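PDB 5UR2: bifunctional protein PutA from Bdellovibrio bacteriovorus, which probably carries out both steps of proline catabolism to glutamate, pairing a flavin-dependent proline dehydrogenase with an NAD(+)-dependent L-glutamate gamma-semialdehyde dehydrogenase. Local coordinates for residues Ser122-Leu127 and Val166-Lys171; Thr139-Ile144 and Arg401-Val406; Asn160-Leu165 and Val193-Lys198. One frame throughout, in Å; residues are numbered along the deposited sequence.

Contact 1. Residues Ser122-Leu127 and Val166-Lys171; sequences SPDEAL and VTWLAK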
loop_
_atom_site.group_PDB
_atom_site.type_symbol
_atom_site.label_atom_id
_atom_site.label_comp_id
_atom_site.label_asym_id
_atom_site.label_seq_id
_atom_site.Cartn_x
_atom_site.Cartn_y
_atom_site.Cartn_z
ATOM N N SER B 122 -37.925 30.596 32.168
ATOM C CA SER B 122 -37.485 31.216 33.403
ATOM C C SER B 122 -38.312 30.658 34.547
ATOM O O SER B 122 -39.415 30.140 34.331
ATOM C CB SER B 122 -37.650 32.740 33.336
ATOM O OG SER B 122 -39.023 33.090 33.224
ATOM N N PRO B 123 -37.823 30.774 35.783
ATOM C CA PRO B 123 -38.650 30.347 36.919
ATOM C C PRO B 123 -39.992 31.046 36.963
ATOM O O PRO B 123 -40.999 30.409 37.289
ATOM C CB PRO B 123 -37.775 30.693 38.128
ATOM C CG PRO B 123 -36.381 30.549 37.595
ATOM C CD PRO B 123 -36.434 31.060 36.185
ATOM N N ASP B 124 -40.040 32.330 36.598
ATOM C CA ASP B 124 -41.309 33.053 36.571
ATOM C C ASP B 124 -42.276 32.429 35.572
ATOM O O ASP B 124 -43.458 32.225 35.879
ATOM C CB ASP B 124 -41.069 34.528 36.245
ATOM C CG ASP B 124 -40.744 35.347 37.476
ATOM O OD1 ASP B 124 -41.632 36.094 37.943
ATOM O OD2 ASP B 124 -39.608 35.232 37.992
ATOM N N GLU B 125 -41.784 32.107 34.368
ATOM C CA GLU B 125 -42.654 31.497 33.371
ATOM C C GLU B 125 -43.086 30.095 33.799
ATOM O O GLU B 125 -44.229 29.697 33.533
ATOM C CB GLU B 125 -41.955 31.472 32.005
ATOM N N ALA B 126 -42.215 29.363 34.517
ATOM C CA ALA B 126 -42.498 27.973 34.886
ATOM C C ALA B 126 -43.489 27.854 36.038
ATOM O O ALA B 126 -44.185 26.836 36.149
ATOM C CB ALA B 126 -41.207 27.244 35.265
ATOM N N LEU B 127 -43.546 28.860 36.906
ATOM C CA LEU B 127 -44.345 28.776 38.128
ATOM C C LEU B 127 -45.795 28.361 37.898
ATOM O O LEU B 127 -46.258 27.434 38.583
ATOM C CB LEU B 127 -44.259 30.111 38.875
ATOM C CG LEU B 127 -45.070 30.087 40.172
ATOM C CD1 LEU B 127 -44.540 29.025 41.150
ATOM C CD2 LEU B 127 -45.105 31.470 40.807
ATOM N N VAL B 166 -34.052 28.925 44.694
ATOM C CA VAL B 166 -34.480 28.316 45.953
ATOM C C VAL B 166 -35.190 29.339 46.835
ATOM O O VAL B 166 -36.249 29.060 47.404
ATOM C CB VAL B 166 -33.282 27.680 46.678
ATOM C CG1 VAL B 166 -33.667 27.296 48.097
ATOM C CG2 VAL B 166 -32.797 26.476 45.907
ATOM N N THR B 167 -34.620 30.542 46.959
ATOM C CA THR B 167 -35.235 31.561 47.807
ATOM C C THR B 167 -36.611 31.941 47.274
ATOM O O THR B 167 -37.594 31.996 48.022
ATOM C CB THR B 167 -34.322 32.789 47.912
ATOM O OG1 THR B 167 -33.078 32.416 48.522
ATOM C CG2 THR B 167 -34.975 33.893 48.766
ATOM N N TRP B 168 -36.699 32.175 45.969
ATOM C CA TRP B 168 -37.932 32.667 45.364
ATOM C C TRP B 168 -39.037 31.602 45.337
ATOM O O TRP B 168 -40.207 31.916 45.580
ATOM C CB TRP B 168 -37.604 33.187 43.966
ATOM C CG TRP B 168 -38.765 33.507 43.144
ATOM C CD1 TRP B 168 -39.444 34.686 43.112
ATOM C CD2 TRP B 168 -39.391 32.649 42.191
ATOM N NE1 TRP B 168 -40.464 34.614 42.199
ATOM C CE2 TRP B 168 -40.455 33.373 41.618
ATOM C CE3 TRP B 168 -39.152 31.337 41.761
ATOM C CZ2 TRP B 168 -41.291 32.829 40.640
ATOM C CZ3 TRP B 168 -39.982 30.794 40.794
ATOM C CH2 TRP B 168 -41.042 31.540 40.243
ATOM N N LEU B 169 -38.698 30.343 45.019
ATOM C CA LEU B 169 -39.717 29.288 45.006
ATOM C C LEU B 169 -40.204 28.953 46.414
ATOM O O LEU B 169 -41.406 28.740 46.626
ATOM C CB LEU B 169 -39.195 28.033 44.312
ATOM C CG LEU B 169 -39.875 27.676 42.996
ATOM C CD1 LEU B 169 -39.395 26.323 42.480
ATOM C CD2 LEU B 169 -41.383 27.674 43.191
ATOM N N ALA B 170 -39.289 28.873 47.384
ATOM C CA ALA B 170 -39.723 28.667 48.763
ATOM C C ALA B 170 -40.662 29.787 49.208
ATOM O O ALA B 170 -41.694 29.529 49.844
ATOM C CB ALA B 170 -38.515 28.574 49.700
ATOM N N LYS B 171 -40.343 31.030 48.831
ATOM C CA LYS B 171 -41.171 32.169 49.216
ATOM C C LYS B 171 -42.576 32.058 48.631
ATOM O O LYS B 171 -43.567 32.265 49.335
ATOM C CB LYS B 171 -40.502 33.475 48.786
ATOM C CG LYS B 171 -41.309 34.743 49.140
ATOM C CD LYS B 171 -41.616 34.851 50.640
ATOM C CE LYS B 171 -40.347 34.960 51.486
ATOM N NZ LYS B 171 -40.651 34.897 52.951
#
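Trp-168 carries most of this contact, bringing the six-membered part of its indole to Pro-123, Asp-124 and Leu-127. Its CG, anti to the backbone N (chi1 170°), is directed toward helix 123-135. The ring corner CH2 comes to 3.2 Å from Pro-123 O, a carbonyl that also takes a weak helical bond from Leu-127 N. Beside it, Trp-168 CZ3 rests on Pro-123 CB at 3.5 Å. Asp-124 OD2 lies over one face of the indole, 3.7 Å above the plane and displaced toward the rim; carboxylate and ring are turned 30° apart. From the next turn Leu-127 closes in obliquely, with CB 3.8 Å from Trp-168 CH2 and CD2 near CZ2 as well.

The two helices, 123-135 and 152-173, flank the first strand of the proline dehydrogenase TIM barrel, one preceding strand 138-144 in the chain and the other following it. Their segments run nearly parallel, crossing at -26° with axes 11.6 Å apart, and the Trp-168 ring reaches Pro-123 across the separation. The N-terminal end of helix 123-135 is capped by Ser-122, whose OG accepts from Glu-125 N at 3.1 Å. Pro-123 also touches Leu-165, and with Ala-126 it packs on Val-406 of the last barrel strand.

One residue on, Leu-169 meets the same helix at a more buried level. Its CD2 passes CD1 of Leu-127 at 4.0 Å, the two side chains sliding by in opposite directions, while Leu-169 also packs on Val-193 and Leu-127 on Trp-176.

Contact 2. Residues Thr139-Ile144 and Arg401-Val406; sequences TFTVDI and REYAPV. With P5F (N-propargylglycine-modified flavin adenine dinucleotide), chain F.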
loop_
_atom_site.group_PDB
_atom_site.type_symbol
_atom_site.label_atom_id
_atom_site.label_comp_id
_atom_site.label_asym_id
_atom_site.label_seq_id
_atom_site.Cartn_x
_atom_site.Cartn_y
_atom_site.Cartn_z
ATOM N N THR B 139 -46.327 16.571 41.918
ATOM C CA THR B 139 -45.346 17.556 42.342
ATOM C C THR B 139 -44.226 17.615 41.300
ATOM O O THR B 139 -44.378 17.114 40.180
ATOM C CB THR B 139 -44.852 17.244 43.768
ATOM O OG1 THR B 139 -43.866 18.209 44.156
ATOM C CG2 THR B 139 -44.260 15.854 43.861
ATOM N N PHE B 140 -43.091 18.213 41.662
ATOM C CA PHE B 140 -42.096 18.578 40.669
ATOM C C PHE B 140 -40.717 18.576 41.307
ATOM O O PHE B 140 -40.577 18.625 42.530
ATOM C CB PHE B 140 -42.397 19.969 40.080
ATOM C CG PHE B 140 -42.291 21.096 41.091
ATOM C CD1 PHE B 140 -41.051 21.686 41.378
ATOM C CD2 PHE B 140 -43.414 21.547 41.775
ATOM C CE1 PHE B 140 -40.948 22.713 42.316
ATOM C CE2 PHE B 140 -43.322 22.573 42.715
ATOM C CZ PHE B 140 -42.101 23.160 42.985
ATOM N N THR B 141 -39.696 18.556 40.459
ATOM C CA THR B 141 -38.353 18.951 40.856
ATOM C C THR B 141 -37.832 19.852 39.754
ATOM O O THR B 141 -37.922 19.496 38.575
ATOM C CB THR B 141 -37.419 17.753 41.106
ATOM O OG1 THR B 141 -36.143 18.232 41.556
ATOM C CG2 THR B 141 -37.226 16.887 39.853
ATOM N N VAL B 142 -37.369 21.073 40.129
ATOM C CA VAL B 142 -36.961 22.073 39.146
ATOM C C VAL B 142 -35.473 21.943 38.848
ATOM O O VAL B 142 -34.647 21.807 39.761
ATOM C CB VAL B 142 -37.310 23.495 39.622
ATOM C CG1 VAL B 142 -36.732 24.503 38.667
ATOM C CG2 VAL B 142 -38.812 23.674 39.678
ATOM N N ASP B 143 -35.121 22.002 37.561
ATOM C CA ASP B 143 -33.726 21.970 37.145
ATOM C C ASP B 143 -33.467 23.085 36.146
ATOM O O ASP B 143 -34.254 23.284 35.212
ATOM C CB ASP B 143 -33.346 20.621 36.531
ATOM C CG ASP B 143 -31.897 20.584 36.060
ATOM O OD1 ASP B 143 -30.980 20.483 36.911
ATOM O OD2 ASP B 143 -31.676 20.674 34.834
ATOM N N ILE B 144 -32.380 23.823 36.351
ATOM C CA ILE B 144 -32.019 24.933 35.474
ATOM C C ILE B 144 -31.106 24.411 34.371
ATOM O O ILE B 144 -29.948 24.071 34.618
ATOM C CB ILE B 144 -31.347 26.065 36.258
ATOM C CG1 ILE B 144 -32.277 26.521 37.380
ATOM C CG2 ILE B 144 -31.036 27.239 35.335
ATOM C CD1 ILE B 144 -31.642 27.476 38.354
ATOM N N ARG B 401 -43.762 12.737 40.806
ATOM C CA ARG B 401 -42.976 13.960 40.722
ATOM C C ARG B 401 -42.469 14.128 39.298
ATOM O O ARG B 401 -41.845 13.217 38.749
ATOM C CB ARG B 401 -41.799 13.928 41.700
ATOM C CG ARG B 401 -40.967 15.201 41.692
ATOM C CD ARG B 401 -39.834 15.176 42.744
ATOM N NE ARG B 401 -40.313 14.737 44.045
ATOM C CZ ARG B 401 -40.891 15.537 44.936
ATOM N NH1 ARG B 401 -41.056 16.824 44.664
ATOM N NH2 ARG B 401 -41.310 15.050 46.095
ATOM N N GLU B 402 -42.736 15.288 38.704
ATOM C CA GLU B 402 -42.300 15.577 37.343
ATOM C C GLU B 402 -40.982 16.333 37.366
ATOM O O GLU B 402 -40.864 17.372 38.027
ATOM C CB GLU B 402 -43.337 16.407 36.589
ATOM C CG GLU B 402 -44.533 15.644 36.077
ATOM C CD GLU B 402 -45.373 16.498 35.150
ATOM O OE1 GLU B 402 -45.950 17.482 35.661
ATOM O OE2 GLU B 402 -45.463 16.193 33.939
ATOM N N TYR B 403 -40.006 15.813 36.628
ATOM C CA TYR B 403 -38.781 16.545 36.352
ATOM C C TYR B 403 -39.105 17.768 35.501
ATOM O O TYR B 403 -39.636 17.641 34.394
ATOM C CB TYR B 403 -37.792 15.627 35.643
ATOM C CG TYR B 403 -36.419 16.207 35.510
ATOM C CD1 TYR B 403 -35.535 16.211 36.588
ATOM C CD2 TYR B 403 -35.993 16.744 34.295
ATOM C CE1 TYR B 403 -34.258 16.747 36.461
ATOM C CE2 TYR B 403 -34.725 17.280 34.155
ATOM C CZ TYR B 403 -33.858 17.279 35.236
ATOM O OH TYR B 403 -32.596 17.821 35.095
ATOM N N ALA B 404 -38.783 18.952 36.013
ATOM C CA ALA B 404 -39.280 20.206 35.459
ATOM C C ALA B 404 -38.125 21.054 34.946
ATOM O O ALA B 404 -37.565 21.875 35.689
ATOM C CB ALA B 404 -40.086 20.961 36.515
ATOM N N PRO B 405 -37.731 20.891 33.689
ATOM C CA PRO B 405 -36.636 21.708 33.168
ATOM C C PRO B 405 -37.094 23.138 32.954
ATOM O O PRO B 405 -38.226 23.395 32.530
ATOM C CB PRO B 405 -36.278 21.035 31.837
ATOM C CG PRO B 405 -37.046 19.731 31.819
ATOM C CD PRO B 405 -38.251 19.965 32.678
ATOM N N VAL B 406 -36.183 24.060 33.243
ATOM C CA VAL B 406 -36.354 25.494 33.051
ATOM C C VAL B 406 -35.113 25.992 32.329
ATOM O O VAL B 406 -33.994 25.666 32.739
ATOM C CB VAL B 406 -36.506 26.222 34.401
ATOM C CG1 VAL B 406 -36.707 27.699 34.192
ATOM C CG2 VAL B 406 -37.647 25.632 35.218
HETATM P PA P5F F . -36.580 2.332 29.414
HETATM O O1A P5F F . -37.248 1.157 30.206
HETATM O O2A P5F F . -36.820 2.403 27.989
HETATM O O5B P5F F . -35.076 2.344 29.440
HETATM C C5B P5F F . -34.239 3.052 28.533
HETATM C C4B P5F F . -32.817 3.086 29.111
HETATM O O4B P5F F . -32.148 1.850 29.038
HETATM C C3B P5F F . -31.856 4.057 28.489
HETATM O O3B P5F F . -32.063 5.352 28.904
HETATM C C2B P5F F . -30.546 3.530 28.921
HETATM O O2B P5F F . -30.289 3.952 30.216
HETATM C C1B P5F F . -30.768 2.059 28.925
HETATM N N9A P5F F . -30.317 1.387 27.733
HETATM C C8A P5F F . -30.704 1.624 26.420
HETATM N N7A P5F F . -30.061 0.760 25.624
HETATM C C5A P5F F . -29.246 -0.079 26.386
HETATM C C6A P5F F . -28.361 -1.118 26.108
HETATM N N6A P5F F . -28.151 -1.560 24.758
HETATM N N1A P5F F . -27.687 -1.728 27.102
HETATM C C2A P5F F . -27.855 -1.352 28.388
HETATM N N3A P5F F . -28.692 -0.319 28.690
HETATM C C4A P5F F . -29.391 0.321 27.743
HETATM N N1 P5F F . -30.340 9.975 33.790
HETATM C C2 P5F F . -29.009 10.144 34.321
HETATM O O2 P5F F . -27.996 9.373 33.794
HETATM N N3 P5F F . -28.745 11.078 35.374
HETATM C C4 P5F F . -29.766 11.882 35.939
HETATM O O4 P5F F . -29.438 12.776 36.966
HETATM C C4X P5F F . -31.170 11.713 35.373
HETATM N N5 P5F F . -32.272 12.581 35.784
HETATM C C5X P5F F . -33.631 12.065 35.528
HETATM C C6 P5F F . -34.779 12.550 36.354
HETATM C C7 P5F F . -36.069 11.993 36.168
HETATM C C7M P5F F . -37.222 12.492 37.012
HETATM C C8 P5F F . -36.281 10.966 35.199
HETATM C C8M P5F F . -37.638 10.347 34.978
HETATM C C9 P5F F . -35.200 10.499 34.415
HETATM C C9A P5F F . -33.841 11.083 34.601
HETATM N N10 P5F F . -32.719 10.581 33.804
HETATM C C10 P5F F . -31.405 10.790 34.343
HETATM C "C1'" P5F F . -32.902 9.729 32.603
HETATM C "C2'" P5F F . -33.094 8.253 32.955
HETATM O "O2'" P5F F . -31.909 7.765 33.458
HETATM C "C3'" P5F F . -33.553 7.368 31.794
HETATM O "O3'" P5F F . -32.580 7.389 30.818
HETATM C "C4'" P5F F . -34.866 7.782 31.147
HETATM O "O4'" P5F F . -35.624 8.408 32.124
HETATM C "C5'" P5F F . -35.625 6.659 30.414
HETATM O "O5'" P5F F . -35.591 5.413 31.083
HETATM P P P5F F . -36.841 4.389 31.226
HETATM O O1P P5F F . -36.881 3.449 32.491
HETATM O O2P P5F F . -38.042 5.384 31.012
HETATM O O3P P5F F . -36.949 3.740 29.722
HETATM C C21 P5F F . -31.277 14.740 34.689
HETATM C C22 P5F F . -31.809 13.687 35.348
HETATM C C23 P5F F . -29.877 15.276 35.034
#
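Tyr-403 sits between Asp-143 and the modified flavin, its OH 3.4 Å from C21 of P5F. The same OH is 3.0 Å from Asp-143 OD2, with the carboxylate and phenol planes 26° apart, and is hydrogen-bonded to Lys-198 NZ. Tyr-403 CB touches the flavin methyl C7M at 3.5 Å, while Thr-141 CG2 comes obliquely to CD1 of the ring, 3.7 Å away. Thr-141 OG1 turns to the neighbouring strand, where it bonds to Asn-194 and Ser-196.

Two residues before Tyr-403, the Arg-401 chain bends at chi3 (-47°), which turns NE aside, and its guanidinium lies against Thr-139 and Phe-140. NH1 donates to Phe-140 O at 2.8 Å, the oxygen lying in the guanidinium plane although the donor stands above the carbonyl plane. Thr-139 CG2 covers one guanidinium face from 3.4 Å, and Glu-378 forms a salt bridge with NE.

Five backbone bonds hold these groups in register: Glu-402 N to Thr-139 O, Thr-141 N to Glu-402 O, Ala-404 N to Thr-141 O, Asp-143 N to Ala-404 O, and Val-406 N to Asp-143 O. On the other sheet face Val-142 CG1 meets Val-406 CG2 at 3.7 Å, and Val-142 and Ala-404 both pack on Leu-130 of helix 123-135. This parallel pairing of first and eighth strands is the closure of a TIM barrel, here with Tyr-403 of the closing strand lining the flavin site of proline dehydrogenase.

Contact 3. Residues Asn160-Leu165 and Val193-Lys198; sequences NKYMEL and VNVSVK. With P5F (N-propargylglycine-modified flavin adenine dinucleotide), chain F.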
loop_
_atom_site.group_PDB
_atom_site.type_symbol
_atom_site.label_atom_id
_atom_site.label_comp_id
_atom_site.label_asym_id
_atom_site.label_seq_id
_atom_site.Cartn_x
_atom_site.Cartn_y
_atom_site.Cartn_z
ATOM N N ASN B 160 -25.518 31.503 41.318
ATOM C CA ASN B 160 -26.467 32.555 41.656
ATOM C C ASN B 160 -27.874 32.194 41.200
ATOM O O ASN B 160 -28.844 32.444 41.920
ATOM C CB ASN B 160 -26.017 33.880 41.039
ATOM C CG ASN B 160 -24.757 34.418 41.686
ATOM O OD1 ASN B 160 -24.450 34.094 42.837
ATOM N ND2 ASN B 160 -24.004 35.223 40.941
ATOM N N LYS B 161 -28.001 31.585 40.015
ATOM C CA LYS B 161 -29.317 31.156 39.546
ATOM C C LYS B 161 -29.985 30.224 40.548
ATOM O O LYS B 161 -31.178 30.369 40.837
ATOM C CB LYS B 161 -29.209 30.468 38.186
ATOM C CG LYS B 161 -29.154 31.402 37.014
ATOM C CD LYS B 161 -29.220 30.616 35.719
ATOM C CE LYS B 161 -29.139 31.526 34.505
ATOM N NZ LYS B 161 -29.420 30.794 33.235
ATOM N N TYR B 162 -29.228 29.270 41.104
ATOM C CA TYR B 162 -29.826 28.331 42.048
ATOM C C TYR B 162 -30.184 29.003 43.365
ATOM O O TYR B 162 -31.287 28.790 43.888
ATOM C CB TYR B 162 -28.896 27.146 42.276
ATOM C CG TYR B 162 -29.244 26.067 41.303
ATOM C CD1 TYR B 162 -30.218 25.131 41.607
ATOM C CD2 TYR B 162 -28.670 26.033 40.047
ATOM C CE1 TYR B 162 -30.582 24.169 40.700
ATOM C CE2 TYR B 162 -29.036 25.078 39.136
ATOM C CZ TYR B 162 -29.985 24.144 39.466
ATOM O OH TYR B 162 -30.345 23.184 38.551
ATOM N N MET B 163 -29.295 29.854 43.887
ATOM C CA MET B 163 -29.606 30.569 45.124
ATOM C C MET B 163 -30.879 31.394 44.969
ATOM O O MET B 163 -31.728 31.406 45.862
ATOM C CB MET B 163 -28.437 31.466 45.535
ATOM C CG MET B 163 -27.106 30.758 45.852
ATOM S SD MET B 163 -27.136 29.672 47.303
ATOM C CE MET B 163 -27.080 30.840 48.659
ATOM N N GLU B 164 -31.032 32.088 43.835
ATOM C CA GLU B 164 -32.246 32.869 43.613
ATOM C C GLU B 164 -33.459 31.964 43.440
ATOM O O GLU B 164 -34.539 32.270 43.957
ATOM C CB GLU B 164 -32.087 33.771 42.389
ATOM C CG GLU B 164 -31.148 34.944 42.592
ATOM C CD GLU B 164 -30.576 35.459 41.279
ATOM O OE1 GLU B 164 -31.063 35.018 40.214
ATOM O OE2 GLU B 164 -29.638 36.293 41.315
ATOM N N LEU B 165 -33.302 30.849 42.715
ATOM C CA LEU B 165 -34.423 29.935 42.504
ATOM C C LEU B 165 -34.950 29.400 43.826
ATOM O O LEU B 165 -36.162 29.413 44.067
ATOM C CB LEU B 165 -34.025 28.774 41.590
ATOM C CG LEU B 165 -35.111 27.690 41.456
ATOM C CD1 LEU B 165 -36.339 28.233 40.754
ATOM C CD2 LEU B 165 -34.603 26.464 40.716
ATOM N N VAL B 193 -41.230 22.155 47.746
ATOM C CA VAL B 193 -40.327 22.674 46.729
ATOM C C VAL B 193 -39.101 21.777 46.678
ATOM O O VAL B 193 -38.535 21.431 47.720
ATOM C CB VAL B 193 -39.924 24.133 47.012
ATOM C CG1 VAL B 193 -38.851 24.590 46.018
ATOM C CG2 VAL B 193 -41.136 25.031 46.950
ATOM N N ASN B 194 -38.700 21.402 45.468
ATOM C CA ASN B 194 -37.671 20.397 45.233
ATOM C C ASN B 194 -36.853 20.878 44.045
ATOM O O ASN B 194 -37.418 21.142 42.982
ATOM C CB ASN B 194 -38.331 19.032 44.971
ATOM C CG ASN B 194 -37.334 17.871 44.884
ATOM O OD1 ASN B 194 -36.358 17.921 44.130
ATOM N ND2 ASN B 194 -37.611 16.798 45.630
ATOM N N VAL B 195 -35.539 21.029 44.217
ATOM C CA VAL B 195 -34.696 21.473 43.114
ATOM C C VAL B 195 -33.594 20.443 42.888
ATOM O O VAL B 195 -33.141 19.763 43.815
ATOM C CB VAL B 195 -34.095 22.891 43.321
ATOM C CG1 VAL B 195 -35.181 23.889 43.704
ATOM C CG2 VAL B 195 -32.934 22.890 44.319
ATOM N N SER B 196 -33.208 20.298 41.619
ATOM C CA SER B 196 -32.146 19.401 41.190
ATOM C C SER B 196 -30.984 20.225 40.675
ATOM O O SER B 196 -31.187 21.203 39.949
ATOM C CB SER B 196 -32.616 18.446 40.089
ATOM O OG SER B 196 -33.578 17.537 40.595
ATOM N N VAL B 197 -29.772 19.800 41.041
ATOM C CA VAL B 197 -28.528 20.508 40.785
ATOM C C VAL B 197 -27.535 19.645 40.008
ATOM O O VAL B 197 -27.333 18.476 40.339
ATOM C CB VAL B 197 -27.898 20.967 42.119
ATOM C CG1 VAL B 197 -26.594 21.720 41.874
ATOM C CG2 VAL B 197 -28.875 21.841 42.890
ATOM N N LYS B 198 -26.892 20.235 39.001
ATOM C CA LYS B 198 -25.882 19.540 38.197
ATOM C C LYS B 198 -24.538 19.954 38.757
ATOM O O LYS B 198 -24.184 21.164 38.753
ATOM C CB LYS B 198 -26.025 19.842 36.705
ATOM C CG LYS B 198 -26.465 18.753 35.730
ATOM C CD LYS B 198 -27.927 18.420 35.497
ATOM C CE LYS B 198 -28.262 17.001 35.055
ATOM N NZ LYS B 198 -29.664 16.603 34.884
HETATM P PA P5F F . -36.580 2.332 29.414
HETATM O O1A P5F F . -37.248 1.157 30.206
HETATM O O2A P5F F . -36.820 2.403 27.989
HETATM O O5B P5F F . -35.076 2.344 29.440
HETATM C C5B P5F F . -34.239 3.052 28.533
HETATM C C4B P5F F . -32.817 3.086 29.111
HETATM O O4B P5F F . -32.148 1.850 29.038
HETATM C C3B P5F F . -31.856 4.057 28.489
HETATM O O3B P5F F . -32.063 5.352 28.904
HETATM C C2B P5F F . -30.546 3.530 28.921
HETATM O O2B P5F F . -30.289 3.952 30.216
HETATM C C1B P5F F . -30.768 2.059 28.925
HETATM N N9A P5F F . -30.317 1.387 27.733
HETATM C C8A P5F F . -30.704 1.624 26.420
HETATM N N7A P5F F . -30.061 0.760 25.624
HETATM C C5A P5F F . -29.246 -0.079 26.386
HETATM C C6A P5F F . -28.361 -1.118 26.108
HETATM N N6A P5F F . -28.151 -1.560 24.758
HETATM N N1A P5F F . -27.687 -1.728 27.102
HETATM C C2A P5F F . -27.855 -1.352 28.388
HETATM N N3A P5F F . -28.692 -0.319 28.690
HETATM C C4A P5F F . -29.391 0.321 27.743
HETATM N N1 P5F F . -30.340 9.975 33.790
HETATM C C2 P5F F . -29.009 10.144 34.321
HETATM O O2 P5F F . -27.996 9.373 33.794
HETATM N N3 P5F F . -28.745 11.078 35.374
HETATM C C4 P5F F . -29.766 11.882 35.939
HETATM O O4 P5F F . -29.438 12.776 36.966
HETATM C C4X P5F F . -31.170 11.713 35.373
HETATM N N5 P5F F . -32.272 12.581 35.784
HETATM C C5X P5F F . -33.631 12.065 35.528
HETATM C C6 P5F F . -34.779 12.550 36.354
HETATM C C7 P5F F . -36.069 11.993 36.168
HETATM C C7M P5F F . -37.222 12.492 37.012
HETATM C C8 P5F F . -36.281 10.966 35.199
HETATM C C8M P5F F . -37.638 10.347 34.978
HETATM C C9 P5F F . -35.200 10.499 34.415
HETATM C C9A P5F F . -33.841 11.083 34.601
HETATM N N10 P5F F . -32.719 10.581 33.804
HETATM C C10 P5F F . -31.405 10.790 34.343
HETATM C "C1'" P5F F . -32.902 9.729 32.603
HETATM C "C2'" P5F F . -33.094 8.253 32.955
HETATM O "O2'" P5F F . -31.909 7.765 33.458
HETATM C "C3'" P5F F . -33.553 7.368 31.794
HETATM O "O3'" P5F F . -32.580 7.389 30.818
HETATM C "C4'" P5F F . -34.866 7.782 31.147
HETATM O "O4'" P5F F . -35.624 8.408 32.124
HETATM C "C5'" P5F F . -35.625 6.659 30.414
HETATM O "O5'" P5F F . -35.591 5.413 31.083
HETATM P P P5F F . -36.841 4.389 31.226
HETATM O O1P P5F F . -36.881 3.449 32.491
HETATM O O2P P5F F . -38.042 5.384 31.012
HETATM O O3P P5F F . -36.949 3.740 29.722
HETATM C C21 P5F F . -31.277 14.740 34.689
HETATM C C22 P5F F . -31.809 13.687 35.348
HETATM C C23 P5F F . -29.877 15.276 35.034
#
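In the first beta-alpha-beta unit of the barrel, helix 152-173 covers strand 194-197, and Tyr-162 and Leu-165 reach across to Val-195, Ser-196 and Val-197. Helix and strand segments run antiparallel, their axes 10.4 Å apart. Tyr-162 OH donates to Ser-196 O at 2.6 Å, lying in the plane of that carbonyl with a C=O...O angle of 151°. The hydroxyl is also bonded to Ile-144 N of strand 138-144, so one phenol ties the helix to two adjacent strands.

Along the ring, CE1 of Tyr-162 meets Val-197 CG2 obliquely at 3.6 Å, whereas Val-195 CG2 lies near the ring plane at its edge. Leu-165 and Val-195 slide past each other in opposite directions, Leu-165 CD2 4.0 Å from Val-195 CG1. The ring of Tyr-158 meets that of Tyr-162 with planes at about 45°, and Tyr-158 OH is hydrogen-bonded to Lys-198 N, which holds the backbone of the lysine bonded to the inactivator.

The CB of Ser-196 points away from the helix, and its OG is bonded to Thr-141 and Arg-300. Lys-198 then bends at chi2 (84°) and ends in a covalent bond, 1.4 Å from NZ to C23 of P5F, beyond which the inactivator's carbons C21 and C22 lead to flavin N5. The lysine-to-flavin bridge marks the proline dehydrogenase site, placed where TIM-barrel enzymes keep their active sites, at the C-terminal ends of the strands.

Contact 2 and contact 3 are buried, whereas contact 1 lies at the surface of the same barrel. Contact 1 and contact 3 share helix 152-173, joined first to another helix and then to a strand; strands 138-144 and 194-197, from contacts 2 and 3, are neighbours in the sheet. Their chemistry changes from outside inward. Contact 1 has no hydrogen bond between its segments and relies on an indole packed by proline, aspartate and leucine; contact 3 adds a single tyrosine bond to apolar packing; contact 2 has a full set of strand bonds plus charged groups. Contacts 2 and 3 converge on P5F through Tyr-403 and Lys-198.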